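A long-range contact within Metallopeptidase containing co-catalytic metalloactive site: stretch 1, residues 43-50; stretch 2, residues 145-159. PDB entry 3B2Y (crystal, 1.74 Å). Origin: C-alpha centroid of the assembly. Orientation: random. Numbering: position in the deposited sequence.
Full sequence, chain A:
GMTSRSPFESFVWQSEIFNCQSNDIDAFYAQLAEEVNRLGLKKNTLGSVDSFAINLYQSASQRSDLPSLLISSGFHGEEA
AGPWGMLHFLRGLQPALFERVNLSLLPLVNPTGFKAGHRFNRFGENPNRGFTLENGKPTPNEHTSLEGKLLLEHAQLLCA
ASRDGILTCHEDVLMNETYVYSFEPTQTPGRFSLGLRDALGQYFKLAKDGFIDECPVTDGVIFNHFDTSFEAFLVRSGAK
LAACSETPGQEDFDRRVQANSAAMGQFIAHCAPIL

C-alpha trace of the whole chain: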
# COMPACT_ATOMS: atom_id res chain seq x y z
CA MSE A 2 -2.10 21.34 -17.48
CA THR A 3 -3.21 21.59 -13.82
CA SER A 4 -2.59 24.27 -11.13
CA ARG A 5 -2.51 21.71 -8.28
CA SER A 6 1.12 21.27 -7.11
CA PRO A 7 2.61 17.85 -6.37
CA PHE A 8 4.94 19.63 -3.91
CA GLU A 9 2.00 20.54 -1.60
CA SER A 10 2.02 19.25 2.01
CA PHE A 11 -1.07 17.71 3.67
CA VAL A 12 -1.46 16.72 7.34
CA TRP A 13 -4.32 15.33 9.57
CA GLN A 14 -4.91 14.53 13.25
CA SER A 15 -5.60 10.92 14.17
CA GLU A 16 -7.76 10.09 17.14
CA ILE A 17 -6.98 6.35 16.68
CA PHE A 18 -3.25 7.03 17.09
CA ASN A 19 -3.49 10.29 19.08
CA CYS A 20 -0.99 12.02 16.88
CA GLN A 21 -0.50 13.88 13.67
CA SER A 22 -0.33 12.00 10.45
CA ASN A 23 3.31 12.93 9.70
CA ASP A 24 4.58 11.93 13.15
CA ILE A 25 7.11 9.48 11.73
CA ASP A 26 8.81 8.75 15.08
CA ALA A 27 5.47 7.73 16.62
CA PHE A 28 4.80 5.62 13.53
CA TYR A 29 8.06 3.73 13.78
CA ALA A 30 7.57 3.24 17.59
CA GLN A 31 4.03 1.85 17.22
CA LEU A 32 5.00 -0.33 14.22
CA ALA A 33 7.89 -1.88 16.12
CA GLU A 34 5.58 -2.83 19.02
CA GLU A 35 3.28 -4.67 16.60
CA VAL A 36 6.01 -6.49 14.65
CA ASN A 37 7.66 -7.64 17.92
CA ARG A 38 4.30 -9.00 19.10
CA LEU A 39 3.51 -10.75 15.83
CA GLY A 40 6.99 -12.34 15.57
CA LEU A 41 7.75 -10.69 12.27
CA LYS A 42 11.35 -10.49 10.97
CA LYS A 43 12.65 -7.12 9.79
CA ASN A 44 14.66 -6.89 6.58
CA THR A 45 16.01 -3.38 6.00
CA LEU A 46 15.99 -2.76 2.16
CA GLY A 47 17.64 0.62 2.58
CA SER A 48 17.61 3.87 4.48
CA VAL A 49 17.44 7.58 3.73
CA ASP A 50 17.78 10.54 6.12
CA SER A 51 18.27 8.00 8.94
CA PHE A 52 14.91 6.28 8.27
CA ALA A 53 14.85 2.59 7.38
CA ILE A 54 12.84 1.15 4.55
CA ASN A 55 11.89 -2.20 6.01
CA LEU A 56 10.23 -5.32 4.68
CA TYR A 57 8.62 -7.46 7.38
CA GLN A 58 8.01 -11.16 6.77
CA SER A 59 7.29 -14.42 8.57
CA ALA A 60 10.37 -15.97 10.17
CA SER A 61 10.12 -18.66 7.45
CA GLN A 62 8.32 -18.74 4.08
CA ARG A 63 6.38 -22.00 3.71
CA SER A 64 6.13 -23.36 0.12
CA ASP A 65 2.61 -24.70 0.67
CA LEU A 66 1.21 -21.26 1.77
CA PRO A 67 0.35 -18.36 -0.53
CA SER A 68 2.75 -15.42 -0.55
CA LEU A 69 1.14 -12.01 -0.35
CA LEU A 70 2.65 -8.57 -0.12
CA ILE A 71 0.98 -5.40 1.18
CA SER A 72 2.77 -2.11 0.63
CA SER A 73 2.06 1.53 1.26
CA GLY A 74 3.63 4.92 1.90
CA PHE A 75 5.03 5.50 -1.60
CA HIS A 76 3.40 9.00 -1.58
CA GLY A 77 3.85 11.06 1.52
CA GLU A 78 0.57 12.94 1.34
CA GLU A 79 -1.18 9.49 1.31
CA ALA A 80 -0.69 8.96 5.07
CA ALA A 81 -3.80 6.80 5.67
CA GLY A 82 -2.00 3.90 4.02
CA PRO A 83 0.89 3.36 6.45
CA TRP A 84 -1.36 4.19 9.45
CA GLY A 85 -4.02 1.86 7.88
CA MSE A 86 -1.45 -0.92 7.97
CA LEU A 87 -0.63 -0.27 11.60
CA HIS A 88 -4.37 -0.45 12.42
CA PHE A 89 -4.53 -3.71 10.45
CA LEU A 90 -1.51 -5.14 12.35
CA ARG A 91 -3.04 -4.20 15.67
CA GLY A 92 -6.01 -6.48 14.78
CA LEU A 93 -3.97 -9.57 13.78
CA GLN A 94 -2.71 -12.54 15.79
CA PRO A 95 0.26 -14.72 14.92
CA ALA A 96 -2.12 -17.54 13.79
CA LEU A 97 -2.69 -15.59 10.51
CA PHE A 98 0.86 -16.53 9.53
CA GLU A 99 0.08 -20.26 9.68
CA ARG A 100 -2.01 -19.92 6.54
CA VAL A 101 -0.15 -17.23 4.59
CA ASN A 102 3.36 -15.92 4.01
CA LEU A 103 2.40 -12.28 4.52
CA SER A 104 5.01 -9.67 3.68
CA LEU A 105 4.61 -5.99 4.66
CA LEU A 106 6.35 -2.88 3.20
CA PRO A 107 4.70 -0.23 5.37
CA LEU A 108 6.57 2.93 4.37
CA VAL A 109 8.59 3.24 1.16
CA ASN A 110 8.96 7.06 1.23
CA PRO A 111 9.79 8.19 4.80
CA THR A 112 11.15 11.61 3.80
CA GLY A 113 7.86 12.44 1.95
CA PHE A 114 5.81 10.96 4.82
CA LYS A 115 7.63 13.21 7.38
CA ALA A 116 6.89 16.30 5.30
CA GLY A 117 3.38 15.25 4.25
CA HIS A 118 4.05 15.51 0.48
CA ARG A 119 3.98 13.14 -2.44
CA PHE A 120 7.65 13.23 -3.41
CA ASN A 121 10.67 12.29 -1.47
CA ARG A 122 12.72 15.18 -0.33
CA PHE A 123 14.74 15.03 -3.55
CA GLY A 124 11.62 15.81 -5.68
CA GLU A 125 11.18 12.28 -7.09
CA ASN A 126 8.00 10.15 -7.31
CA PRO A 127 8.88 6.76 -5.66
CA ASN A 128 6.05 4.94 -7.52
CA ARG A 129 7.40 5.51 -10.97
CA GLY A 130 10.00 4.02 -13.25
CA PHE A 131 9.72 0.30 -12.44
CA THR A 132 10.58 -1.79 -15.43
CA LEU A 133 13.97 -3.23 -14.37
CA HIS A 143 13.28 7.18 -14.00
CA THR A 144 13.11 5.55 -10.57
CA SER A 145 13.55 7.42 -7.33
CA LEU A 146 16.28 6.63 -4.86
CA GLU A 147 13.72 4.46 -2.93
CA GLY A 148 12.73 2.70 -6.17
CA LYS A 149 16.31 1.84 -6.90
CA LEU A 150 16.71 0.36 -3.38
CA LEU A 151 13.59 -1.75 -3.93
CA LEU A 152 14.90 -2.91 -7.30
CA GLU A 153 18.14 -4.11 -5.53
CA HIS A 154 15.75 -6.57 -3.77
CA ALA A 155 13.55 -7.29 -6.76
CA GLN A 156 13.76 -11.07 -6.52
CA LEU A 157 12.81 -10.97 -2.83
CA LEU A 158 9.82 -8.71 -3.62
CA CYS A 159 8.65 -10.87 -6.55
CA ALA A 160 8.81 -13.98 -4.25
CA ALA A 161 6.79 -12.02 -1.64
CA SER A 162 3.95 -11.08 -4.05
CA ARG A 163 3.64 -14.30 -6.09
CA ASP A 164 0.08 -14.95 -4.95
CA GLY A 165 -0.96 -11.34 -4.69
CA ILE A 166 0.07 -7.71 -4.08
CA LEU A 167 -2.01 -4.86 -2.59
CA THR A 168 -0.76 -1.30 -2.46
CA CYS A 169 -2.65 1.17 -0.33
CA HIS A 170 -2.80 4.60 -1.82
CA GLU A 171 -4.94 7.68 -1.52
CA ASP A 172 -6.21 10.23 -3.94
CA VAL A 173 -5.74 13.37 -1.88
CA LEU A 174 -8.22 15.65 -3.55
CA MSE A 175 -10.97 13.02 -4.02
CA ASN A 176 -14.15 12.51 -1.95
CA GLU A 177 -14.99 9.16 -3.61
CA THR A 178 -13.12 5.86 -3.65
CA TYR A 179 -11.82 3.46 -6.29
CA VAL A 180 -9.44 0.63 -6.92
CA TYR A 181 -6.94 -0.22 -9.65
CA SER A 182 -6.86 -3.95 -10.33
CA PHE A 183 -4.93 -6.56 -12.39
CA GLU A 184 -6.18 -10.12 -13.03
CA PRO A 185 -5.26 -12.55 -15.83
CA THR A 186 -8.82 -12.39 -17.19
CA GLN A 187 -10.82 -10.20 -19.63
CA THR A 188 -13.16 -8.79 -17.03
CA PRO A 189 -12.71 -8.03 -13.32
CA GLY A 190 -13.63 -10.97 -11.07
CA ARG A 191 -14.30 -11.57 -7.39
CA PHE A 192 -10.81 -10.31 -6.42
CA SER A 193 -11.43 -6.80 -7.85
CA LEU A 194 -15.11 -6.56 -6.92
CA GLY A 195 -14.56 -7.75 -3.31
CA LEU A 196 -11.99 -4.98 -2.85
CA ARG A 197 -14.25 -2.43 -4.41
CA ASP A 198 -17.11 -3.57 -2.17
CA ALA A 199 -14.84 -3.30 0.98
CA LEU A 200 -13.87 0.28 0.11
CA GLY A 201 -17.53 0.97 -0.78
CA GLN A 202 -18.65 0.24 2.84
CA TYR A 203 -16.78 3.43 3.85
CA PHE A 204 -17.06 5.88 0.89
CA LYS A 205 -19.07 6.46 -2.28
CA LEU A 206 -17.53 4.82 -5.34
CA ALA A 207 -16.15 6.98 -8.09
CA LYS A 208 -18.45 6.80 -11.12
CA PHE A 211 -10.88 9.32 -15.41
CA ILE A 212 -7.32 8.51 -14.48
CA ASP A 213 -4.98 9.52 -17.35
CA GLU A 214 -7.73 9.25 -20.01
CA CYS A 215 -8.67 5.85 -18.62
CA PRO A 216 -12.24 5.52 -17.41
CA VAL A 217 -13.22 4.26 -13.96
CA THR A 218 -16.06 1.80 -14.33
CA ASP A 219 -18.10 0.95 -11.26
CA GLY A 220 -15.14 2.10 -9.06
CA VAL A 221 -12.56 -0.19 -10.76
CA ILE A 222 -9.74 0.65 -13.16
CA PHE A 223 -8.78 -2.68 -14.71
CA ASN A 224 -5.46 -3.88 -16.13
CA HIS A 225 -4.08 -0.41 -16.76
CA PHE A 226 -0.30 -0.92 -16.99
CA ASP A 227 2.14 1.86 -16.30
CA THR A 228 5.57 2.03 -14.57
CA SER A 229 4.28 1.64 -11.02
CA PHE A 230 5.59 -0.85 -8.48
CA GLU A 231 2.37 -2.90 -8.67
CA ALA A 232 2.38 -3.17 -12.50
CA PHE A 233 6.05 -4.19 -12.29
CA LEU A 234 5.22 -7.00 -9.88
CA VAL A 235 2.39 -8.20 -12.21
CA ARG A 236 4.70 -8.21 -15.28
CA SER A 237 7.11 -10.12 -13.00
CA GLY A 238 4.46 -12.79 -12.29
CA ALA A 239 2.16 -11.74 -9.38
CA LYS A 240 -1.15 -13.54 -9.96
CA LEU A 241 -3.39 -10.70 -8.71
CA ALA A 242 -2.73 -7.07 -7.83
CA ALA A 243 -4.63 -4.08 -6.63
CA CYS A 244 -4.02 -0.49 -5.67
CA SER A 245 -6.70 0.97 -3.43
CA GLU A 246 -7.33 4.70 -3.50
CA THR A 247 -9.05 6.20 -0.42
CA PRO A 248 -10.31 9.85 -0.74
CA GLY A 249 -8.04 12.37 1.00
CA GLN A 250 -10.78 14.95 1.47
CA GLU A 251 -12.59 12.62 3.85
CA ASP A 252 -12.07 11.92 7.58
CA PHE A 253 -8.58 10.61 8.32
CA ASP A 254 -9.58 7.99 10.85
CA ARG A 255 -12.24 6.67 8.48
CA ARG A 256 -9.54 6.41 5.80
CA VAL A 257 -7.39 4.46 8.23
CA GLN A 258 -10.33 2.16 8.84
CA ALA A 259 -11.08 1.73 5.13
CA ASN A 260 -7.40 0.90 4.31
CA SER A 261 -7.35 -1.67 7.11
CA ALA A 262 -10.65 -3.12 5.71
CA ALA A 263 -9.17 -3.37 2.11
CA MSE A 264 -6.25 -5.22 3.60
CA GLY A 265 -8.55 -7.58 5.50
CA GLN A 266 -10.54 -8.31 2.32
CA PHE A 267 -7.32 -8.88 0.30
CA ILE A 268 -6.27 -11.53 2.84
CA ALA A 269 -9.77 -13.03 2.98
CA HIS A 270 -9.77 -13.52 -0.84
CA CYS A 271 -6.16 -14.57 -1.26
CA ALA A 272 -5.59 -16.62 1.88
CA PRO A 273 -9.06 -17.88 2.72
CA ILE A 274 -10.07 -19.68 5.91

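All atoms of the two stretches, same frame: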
# COMPACT_ATOMS: atom_id res chain seq x y z
N LYS A 43 12.34 -8.33 10.53
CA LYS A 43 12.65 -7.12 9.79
C LYS A 43 13.81 -7.36 8.85
O LYS A 43 14.87 -7.89 9.31
CB LYS A 43 13.06 -6.01 10.75
CG LYS A 43 13.64 -4.77 10.09
CD LYS A 43 13.52 -3.53 10.96
CE LYS A 43 14.39 -3.55 12.15
NZ LYS A 43 14.05 -2.37 13.03
N ASN A 44 13.63 -6.98 7.59
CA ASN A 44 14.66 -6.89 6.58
C ASN A 44 14.77 -5.44 6.08
O ASN A 44 13.80 -4.90 5.48
CB ASN A 44 14.32 -7.77 5.40
CG ASN A 44 15.44 -7.81 4.38
OD1 ASN A 44 16.44 -7.06 4.48
ND2 ASN A 44 15.32 -8.72 3.44
N THR A 45 15.86 -4.79 6.42
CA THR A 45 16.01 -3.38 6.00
C THR A 45 16.51 -3.35 4.53
O THR A 45 17.65 -3.76 4.27
CB THR A 45 16.93 -2.63 6.94
OG1 THR A 45 16.42 -2.66 8.30
CG2 THR A 45 17.10 -1.21 6.49
N LEU A 46 15.70 -2.85 3.63
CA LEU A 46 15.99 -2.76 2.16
C LEU A 46 16.82 -1.53 1.83
O LEU A 46 17.47 -1.48 0.82
CB LEU A 46 14.73 -2.73 1.29
CG LEU A 46 13.69 -3.86 1.48
CD1 LEU A 46 12.64 -3.93 0.42
CD2 LEU A 46 14.48 -5.19 1.61
N GLY A 47 16.88 -0.59 2.76
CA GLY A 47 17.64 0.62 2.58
C GLY A 47 17.21 1.64 3.60
O GLY A 47 16.24 1.46 4.33
N SER A 48 17.87 2.78 3.54
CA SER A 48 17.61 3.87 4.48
C SER A 48 17.95 5.21 3.86
O SER A 48 18.89 5.29 3.07
CB SER A 48 18.33 3.62 5.81
OG SER A 48 19.66 4.00 5.91
N VAL A 49 17.17 6.24 4.18
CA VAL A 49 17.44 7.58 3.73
C VAL A 49 17.10 8.54 4.87
O VAL A 49 16.10 8.34 5.56
CB VAL A 49 16.60 7.88 2.46
CG1 VAL A 49 15.19 7.72 2.71
CG2 VAL A 49 16.96 9.31 1.90
N ASP A 50 17.98 9.52 5.09
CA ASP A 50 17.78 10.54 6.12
C ASP A 50 17.56 9.88 7.47
O ASP A 50 16.77 10.34 8.27
CB ASP A 50 16.62 11.48 5.75
CG ASP A 50 16.99 12.48 4.69
OD1 ASP A 50 18.21 12.60 4.34
OD2 ASP A 50 16.08 13.20 4.22
N SER A 145 13.05 6.68 -8.45
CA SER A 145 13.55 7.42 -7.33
C SER A 145 14.67 6.65 -6.63
O SER A 145 14.85 5.47 -6.87
CB SER A 145 12.44 7.67 -6.31
OG SER A 145 12.08 6.49 -5.55
N LEU A 146 15.33 7.30 -5.70
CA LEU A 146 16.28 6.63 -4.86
C LEU A 146 15.64 5.38 -4.18
O LEU A 146 16.22 4.27 -4.21
CB LEU A 146 16.77 7.65 -3.81
CG LEU A 146 17.81 7.19 -2.86
CD1 LEU A 146 18.95 6.63 -3.71
CD2 LEU A 146 18.20 8.44 -1.99
N GLU A 147 14.46 5.56 -3.58
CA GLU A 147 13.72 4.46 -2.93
C GLU A 147 13.40 3.33 -3.92
O GLU A 147 13.59 2.17 -3.59
CB GLU A 147 12.45 4.93 -2.23
CG GLU A 147 12.66 6.05 -1.18
CD GLU A 147 12.86 7.45 -1.77
OE1 GLU A 147 12.69 7.57 -3.00
OE2 GLU A 147 13.23 8.42 -1.03
N GLY A 148 12.93 3.68 -5.12
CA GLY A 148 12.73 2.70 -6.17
C GLY A 148 13.96 1.88 -6.52
O GLY A 148 13.90 0.68 -6.75
N LYS A 149 15.09 2.55 -6.65
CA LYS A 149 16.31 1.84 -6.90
C LYS A 149 16.64 0.84 -5.78
O LYS A 149 17.17 -0.26 -6.05
CB LYS A 149 17.46 2.82 -7.09
CG LYS A 149 17.30 3.62 -8.36
CD LYS A 149 18.38 4.73 -8.45
CE LYS A 149 18.31 5.40 -9.85
NZ LYS A 149 17.22 6.33 -9.89
N LEU A 150 16.40 1.23 -4.53
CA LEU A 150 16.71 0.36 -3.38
C LEU A 150 15.77 -0.85 -3.38
O LEU A 150 16.18 -1.95 -3.09
CB LEU A 150 16.56 1.11 -2.06
CG LEU A 150 17.49 2.32 -1.83
CD1 LEU A 150 17.06 3.15 -0.56
CD2 LEU A 150 19.05 1.84 -1.79
N LEU A 151 14.51 -0.64 -3.72
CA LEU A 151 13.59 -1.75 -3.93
C LEU A 151 13.98 -2.69 -5.06
O LEU A 151 13.92 -3.91 -4.92
CB LEU A 151 12.16 -1.22 -4.19
CG LEU A 151 11.44 -0.54 -3.03
CD1 LEU A 151 10.07 -0.26 -3.48
CD2 LEU A 151 11.38 -1.35 -1.76
N LEU A 152 14.45 -2.13 -6.16
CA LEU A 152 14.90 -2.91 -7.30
C LEU A 152 16.15 -3.75 -7.00
O LEU A 152 16.36 -4.82 -7.62
CB LEU A 152 15.04 -1.99 -8.52
CG LEU A 152 13.76 -1.55 -9.25
CD1 LEU A 152 14.07 -0.55 -10.36
CD2 LEU A 152 12.98 -2.79 -9.84
N GLU A 153 16.98 -3.33 -6.04
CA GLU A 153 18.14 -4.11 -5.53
C GLU A 153 17.67 -5.40 -4.84
O GLU A 153 18.45 -6.31 -4.68
CB GLU A 153 19.00 -3.28 -4.55
CG GLU A 153 19.84 -2.16 -5.20
CD GLU A 153 20.91 -1.52 -4.25
OE1 GLU A 153 20.69 -1.48 -3.00
OE2 GLU A 153 21.99 -1.07 -4.74
N HIS A 154 16.38 -5.45 -4.46
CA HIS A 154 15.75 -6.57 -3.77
C HIS A 154 14.59 -7.08 -4.60
O HIS A 154 13.63 -7.65 -4.09
CB HIS A 154 15.29 -6.09 -2.41
CG HIS A 154 16.42 -5.67 -1.54
ND1 HIS A 154 16.87 -4.36 -1.47
CD2 HIS A 154 17.25 -6.40 -0.76
CE1 HIS A 154 17.90 -4.31 -0.65
NE2 HIS A 154 18.13 -5.52 -0.19
N ALA A 155 14.70 -6.93 -5.90
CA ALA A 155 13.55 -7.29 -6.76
C ALA A 155 13.13 -8.77 -6.58
O ALA A 155 11.95 -9.12 -6.53
CB ALA A 155 13.91 -7.07 -8.18
N GLN A 156 14.08 -9.65 -6.58
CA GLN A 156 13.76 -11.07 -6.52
C GLN A 156 13.01 -11.40 -5.24
O GLN A 156 12.11 -12.20 -5.25
CB GLN A 156 15.03 -11.88 -6.57
CG GLN A 156 14.82 -13.32 -7.02
CD GLN A 156 15.83 -13.71 -8.09
OE1 GLN A 156 17.04 -13.83 -7.81
NE2 GLN A 156 15.35 -13.87 -9.32
N LEU A 157 13.43 -10.79 -4.15
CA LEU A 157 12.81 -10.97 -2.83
C LEU A 157 11.36 -10.45 -2.91
O LEU A 157 10.42 -11.10 -2.46
CB LEU A 157 13.62 -10.27 -1.79
CG LEU A 157 13.07 -10.28 -0.38
CD1 LEU A 157 13.15 -11.68 0.17
CD2 LEU A 157 13.79 -9.26 0.45
N LEU A 158 11.15 -9.30 -3.56
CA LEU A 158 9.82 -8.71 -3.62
C LEU A 158 8.87 -9.50 -4.54
O LEU A 158 7.68 -9.58 -4.28
CB LEU A 158 9.90 -7.26 -4.08
CG LEU A 158 10.55 -6.43 -2.96
CD1 LEU A 158 10.91 -5.04 -3.53
CD2 LEU A 158 9.68 -6.34 -1.69
N CYS A 159 9.40 -10.01 -5.64
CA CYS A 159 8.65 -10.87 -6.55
C CYS A 159 8.23 -12.17 -5.83
O CYS A 159 7.06 -12.55 -5.89
CB CYS A 159 9.44 -11.11 -7.82
SG CYS A 159 9.52 -9.55 -8.80

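The helix of residues 146-152 packs along the strand of residues 43-49, running roughly antiparallel to it (155° between their directions), with the two axes approaching to 7.7 Å. No hydrogen bond crosses between the stretches; apolar packing dominates, and together they bury 438 Å².

Ser 145 prepares the helix without touching the strand. As the N-cap residue, it accepts a hydrogen bond through OG from Gly 148 N at 3.0 Å, satisfying an amide that has no helical carbonyl to bind. The same OG donates to Glu 147 OE1 at 2.8 Å.

Leu 146 opens the contact. Its CA-to-CB bond points toward the strand, and its CD2 lies 4.2 Å from Val 49 CG2. Val 49, also directed toward the helix, presents its second methyl, CG1, to Glu 147 OE2 at 4.3 Å. Glu 147 is buried, but both carboxylate oxygens also have hydrogen bonds elsewhere in the structure, so its charge is not left without partners beside the valine.

One turn after Leu 146, Leu 150 meets the strand where the CA atoms come closest: its CA is 6.0 Å from the CA of Gly 47. Leu 150 CD1 packs 4.1 Å from Gly 47 CA, and the glycine suits this place because an ideal CB there would point toward the helix and fall only 2.7 Å from Leu 150 CD1. Its phi/psi of 164/179 is also a conformation that glycine adopts far more readily than other residues.

Leu 151 starts away from the strand, but its end comes nearer, placing CD2 3.6 Å from Leu 46 CD1. Leu 46 is the centre of the interface, with 121 Å² covered by the other stretch.

His 154 lies within a type I turn from Leu 152 to Ala 155 and is the N-cap of the next helix. Its ring is anchored from ND1 to Leu 150 O, a 3.0 Å hydrogen bond with a nearly straight angle of 165°. With the ring held in this way, one face lies against Leu 46 CD2, which sits 3.8 Å from the ring centroid and 13° off its normal, a CH-pi contact. The ring's CE1 also approaches Leu 46 O at 3.2 Å. A flat aromatic ring with a polar nitrogen suits both roles.

Farther along, Leu 157 CD2 lies 4.3 Å from Leu 46 CD2 and 3.4 Å from Asn 44 ND2; Leu 157 and Asn 44 are both partly exposed, a setting where an amide can sit beside a leucine methyl. Leu 158, buried, extends the apolar pocket, with its CD2 4.4 Å from Leu 46 CD1.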